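Pyrophosphate phosphohydrolase (Thermus thermophilus, PDB 2PRD) catalyses the Mg(2+)-dependent hydrolysis of inorganic pyrophosphate to two phosphate ions and assembles as a homohexamer. Local coordinates at the interface of chains A and B. Residues are numbered along the deposited sequence; one frame, centred on the assembly and turned at random. Chains: chain A/B, Pyrophosphate phosphohydrolase.

The interface of chains A and B. Residues chain A 46-49, 138, 141-142; chain B 52, 130-131, 134.
This patch is part of a two-fold symmetric interface between two subunits of the homohexamer; each contact has a twin with the chains exchanged. Helix 126-138 of chain B presents B:Gln130, B:Glu131 and B:His134 to the loop A:Pro46 to A:Gln49 and to the 3-10 helix 141-146 of chain A. B:His134 buries the most surface, followed by A:Leu142. The histidine CG is anti to its backbone N (chi1 168°), which sends the imidazole across the boundary. A:Leu142 crosses it obliquely. CG of A:Leu142 lies 4.0 Å above one face of the B:His134 ring, offset toward the rim. A:Leu142 CD1 packs on B:His134 CB at 3.8 Å. The CD2 methyl turns toward the amide end of B:Gln130, which is poorly ordered, so that contact is loosely defined.

The two ring nitrogens of B:His134 have different partners. NE2 makes a weak, bent hydrogen bond to the backbone carbonyl O of A:Thr138, with an angle of 130° at H. B:His134 ND1 pairs with water 1 in a nearly straight line at 2.8 Å, with the water in the ring plane. The same water contacts the backbone N of A:Ala48 at 2.6 Å and the backbone O of B:Glu131. It thus ties the A loop to both the B helix and the imidazole, and probably helps to fix the ring's rotation.

B:Glu131 extends alongside the A loop, with CG anti to its backbone N. Its methylene CG packs near A:Gly47 and A:Ala48, and the A:Ala48 methyl also touches B:Pro52. The A:Gln49 side chain crosses that of B:His134 at about a right angle. Its amide comes to the ring edge at CE1, with A:Gln49 NE2 3.4 Å from B:His134 CE1 and the amide and ring planes 52° apart. A:Thr138 steadies this amide from within chain A: its hydroxyl OG1 donates to A:Gln49 OE1 at 3.0 Å, in the carbonyl plane and on a lone pair.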
ATOM      1  N   PRO A  46     -14.071  -6.616  13.979  1.00  6.51           N
ATOM      2  CA  PRO A  46     -13.958  -5.695  15.084  1.00  6.05           C
ATOM      3  C   PRO A  46     -12.597  -5.580  15.750  1.00 11.83           C
ATOM      4  O   PRO A  46     -12.372  -4.566  16.429  1.00  9.70           O
ATOM      5  CB  PRO A  46     -15.088  -6.126  15.998  1.00  7.05           C
ATOM      6  CG  PRO A  46     -15.217  -7.624  15.737  1.00  3.20           C
ATOM      7  CD  PRO A  46     -14.901  -7.801  14.271  1.00  2.91           C
ATOM      8  N   GLY A  47     -11.730  -6.565  15.553  1.00 10.45           N
ATOM      9  CA  GLY A  47     -10.417  -6.545  16.191  1.00  8.70           C
ATOM     10  C   GLY A  47      -9.339  -6.126  15.242  1.00  8.55           C
ATOM     11  O   GLY A  47      -9.660  -6.053  14.055  1.00  9.11           O
ATOM     12  N   ALA A  48      -8.134  -5.869  15.780  1.00  6.55           N
ATOM     13  CA  ALA A  48      -7.080  -5.424  14.817  1.00  1.16           C
ATOM     14  C   ALA A  48      -6.501  -6.649  14.158  1.00  6.04           C
ATOM     15  O   ALA A  48      -5.371  -7.069  14.481  1.00  7.74           O
ATOM     16  CB  ALA A  48      -6.061  -4.672  15.705  1.00  8.57           C
ATOM     17  N   GLN A  49      -7.265  -7.259  13.257  1.00  5.96           N
ATOM     18  CA  GLN A  49      -6.930  -8.438  12.513  1.00  5.52           C
ATOM     19  C   GLN A  49      -7.254  -8.359  11.041  1.00  3.13           C
ATOM     20  O   GLN A  49      -7.959  -7.468  10.562  1.00 10.06           O
ATOM     21  CB  GLN A  49      -7.775  -9.677  13.043  1.00  6.94           C
ATOM     22  CG  GLN A  49      -7.573  -9.770  14.547  1.00 11.76           C
ATOM     23  CD  GLN A  49      -8.456 -10.800  15.210  1.00 11.01           C
ATOM     24  OE1 GLN A  49      -8.070 -11.958  15.362  1.00 10.01           O
ATOM     25  NE2 GLN A  49      -9.637 -10.360  15.626  1.00  4.05           N
ATOM     26  N   THR A 138     -10.005 -16.212  17.616  1.00 12.98           N
ATOM     27  CA  THR A 138     -10.158 -14.916  18.269  1.00  7.69           C
ATOM     28  C   THR A 138     -10.939 -13.914  17.448  1.00  5.62           C
ATOM     29  O   THR A 138     -11.378 -12.891  18.018  1.00 15.13           O
ATOM     30  CB  THR A 138      -8.764 -14.300  18.552  1.00  7.35           C
ATOM     31  OG1 THR A 138      -8.011 -14.250  17.316  1.00 14.31           O
ATOM     32  CG2 THR A 138      -7.918 -15.111  19.515  1.00  9.10           C
ATOM     33  N   ALA A 141     -14.340 -13.114  18.733  1.00 17.49           N
ATOM     34  CA  ALA A 141     -14.295 -12.839  20.155  1.00 15.35           C
ATOM     35  C   ALA A 141     -15.038 -11.571  20.502  1.00 15.92           C
ATOM     36  O   ALA A 141     -15.737 -11.652  21.542  1.00 20.01           O
ATOM     37  CB  ALA A 141     -12.901 -12.935  20.746  1.00 11.50           C
ATOM     38  N   LEU A 142     -14.979 -10.499  19.744  1.00 14.94           N
ATOM     39  CA  LEU A 142     -15.698  -9.251  20.013  1.00 10.15           C
ATOM     40  C   LEU A 142     -17.155  -9.260  19.566  1.00 14.47           C
ATOM     41  O   LEU A 142     -17.913  -8.286  19.712  1.00 18.55           O
ATOM     42  CB  LEU A 142     -14.930  -8.065  19.386  1.00 11.76           C
ATOM     43  CG  LEU A 142     -13.529  -7.904  20.000  1.00 12.67           C
ATOM     44  CD1 LEU A 142     -12.669  -6.888  19.347  1.00  4.65           C
ATOM     45  CD2 LEU A 142     -13.724  -7.461  21.466  1.00  6.42           C
TER
ATOM     46  N   PRO B  52      -2.848  -1.624  16.779  1.00  8.21           N
ATOM     47  CA  PRO B  52      -4.051  -0.816  16.590  1.00  6.48           C
ATOM     48  C   PRO B  52      -3.776   0.661  16.569  1.00 11.69           C
ATOM     49  O   PRO B  52      -4.649   1.499  16.233  1.00 15.06           O
ATOM     50  CB  PRO B  52      -4.964  -1.400  17.674  1.00  5.26           C
ATOM     51  CG  PRO B  52      -3.946  -1.521  18.816  1.00  7.33           C
ATOM     52  CD  PRO B  52      -2.802  -2.252  18.118  1.00 10.11           C
ATOM     53  N   GLN B 130     -12.205  -1.311  22.535  1.00 10.40           N
ATOM     54  CA  GLN B 130     -12.349  -2.782  22.613  1.00  9.36           C
ATOM     55  C   GLN B 130     -11.305  -3.483  21.725  1.00  5.51           C
ATOM     56  O   GLN B 130     -10.886  -4.621  21.993  1.00 10.51           O
ATOM     57  CB  GLN B 130     -13.666  -3.267  22.169  1.00 13.97           C
ATOM     58  CG  GLN B 130     -15.038  -3.312  22.635  1.00 24.06           C
ATOM     59  CD  GLN B 130     -15.880  -4.123  21.614  1.00 36.38           C
ATOM     60  OE1 GLN B 130     -16.697  -4.907  22.130  1.00 37.51           O
ATOM     61  NE2 GLN B 130     -15.611  -3.944  20.303  1.00 27.92           N
ATOM     62  N   GLU B 131     -11.020  -2.809  20.605  1.00 10.31           N
ATOM     63  CA  GLU B 131     -10.033  -3.292  19.638  1.00  7.35           C
ATOM     64  C   GLU B 131      -8.671  -3.300  20.309  1.00 11.02           C
ATOM     65  O   GLU B 131      -7.917  -4.284  20.214  1.00 16.18           O
ATOM     66  CB  GLU B 131     -10.054  -2.446  18.350  1.00  5.99           C
ATOM     67  CG  GLU B 131      -9.129  -3.038  17.262  1.00  3.37           C
ATOM     68  CD  GLU B 131      -9.002  -2.065  16.084  1.00  1.16           C
ATOM     69  OE1 GLU B 131      -9.230  -0.878  16.338  1.00 11.75           O
ATOM     70  OE2 GLU B 131      -8.774  -2.486  14.938  1.00 14.58           O
ATOM     71  N   HIS B 134      -8.537  -5.950  23.084  1.00 13.80           N
ATOM     72  CA  HIS B 134      -8.492  -7.339  22.526  1.00 13.63           C
ATOM     73  C   HIS B 134      -7.133  -7.597  21.920  1.00 14.86           C
ATOM     74  O   HIS B 134      -6.617  -8.724  21.904  1.00 10.21           O
ATOM     75  CB  HIS B 134      -9.703  -7.567  21.647  1.00 10.47           C
ATOM     76  CG  HIS B 134      -9.695  -8.799  20.790  1.00  5.35           C
ATOM     77  ND1 HIS B 134      -9.172  -8.768  19.505  1.00 12.77           N
ATOM     78  CD2 HIS B 134     -10.092 -10.055  20.944  1.00  8.73           C
ATOM     79  CE1 HIS B 134      -9.268  -9.949  18.944  1.00  8.28           C
ATOM     80  NE2 HIS B 134      -9.821 -10.771  19.831  1.00  9.03           N
TER
HETATM   81  O   HOH W   1      -7.911  -6.603  18.305  1.00  9.43           O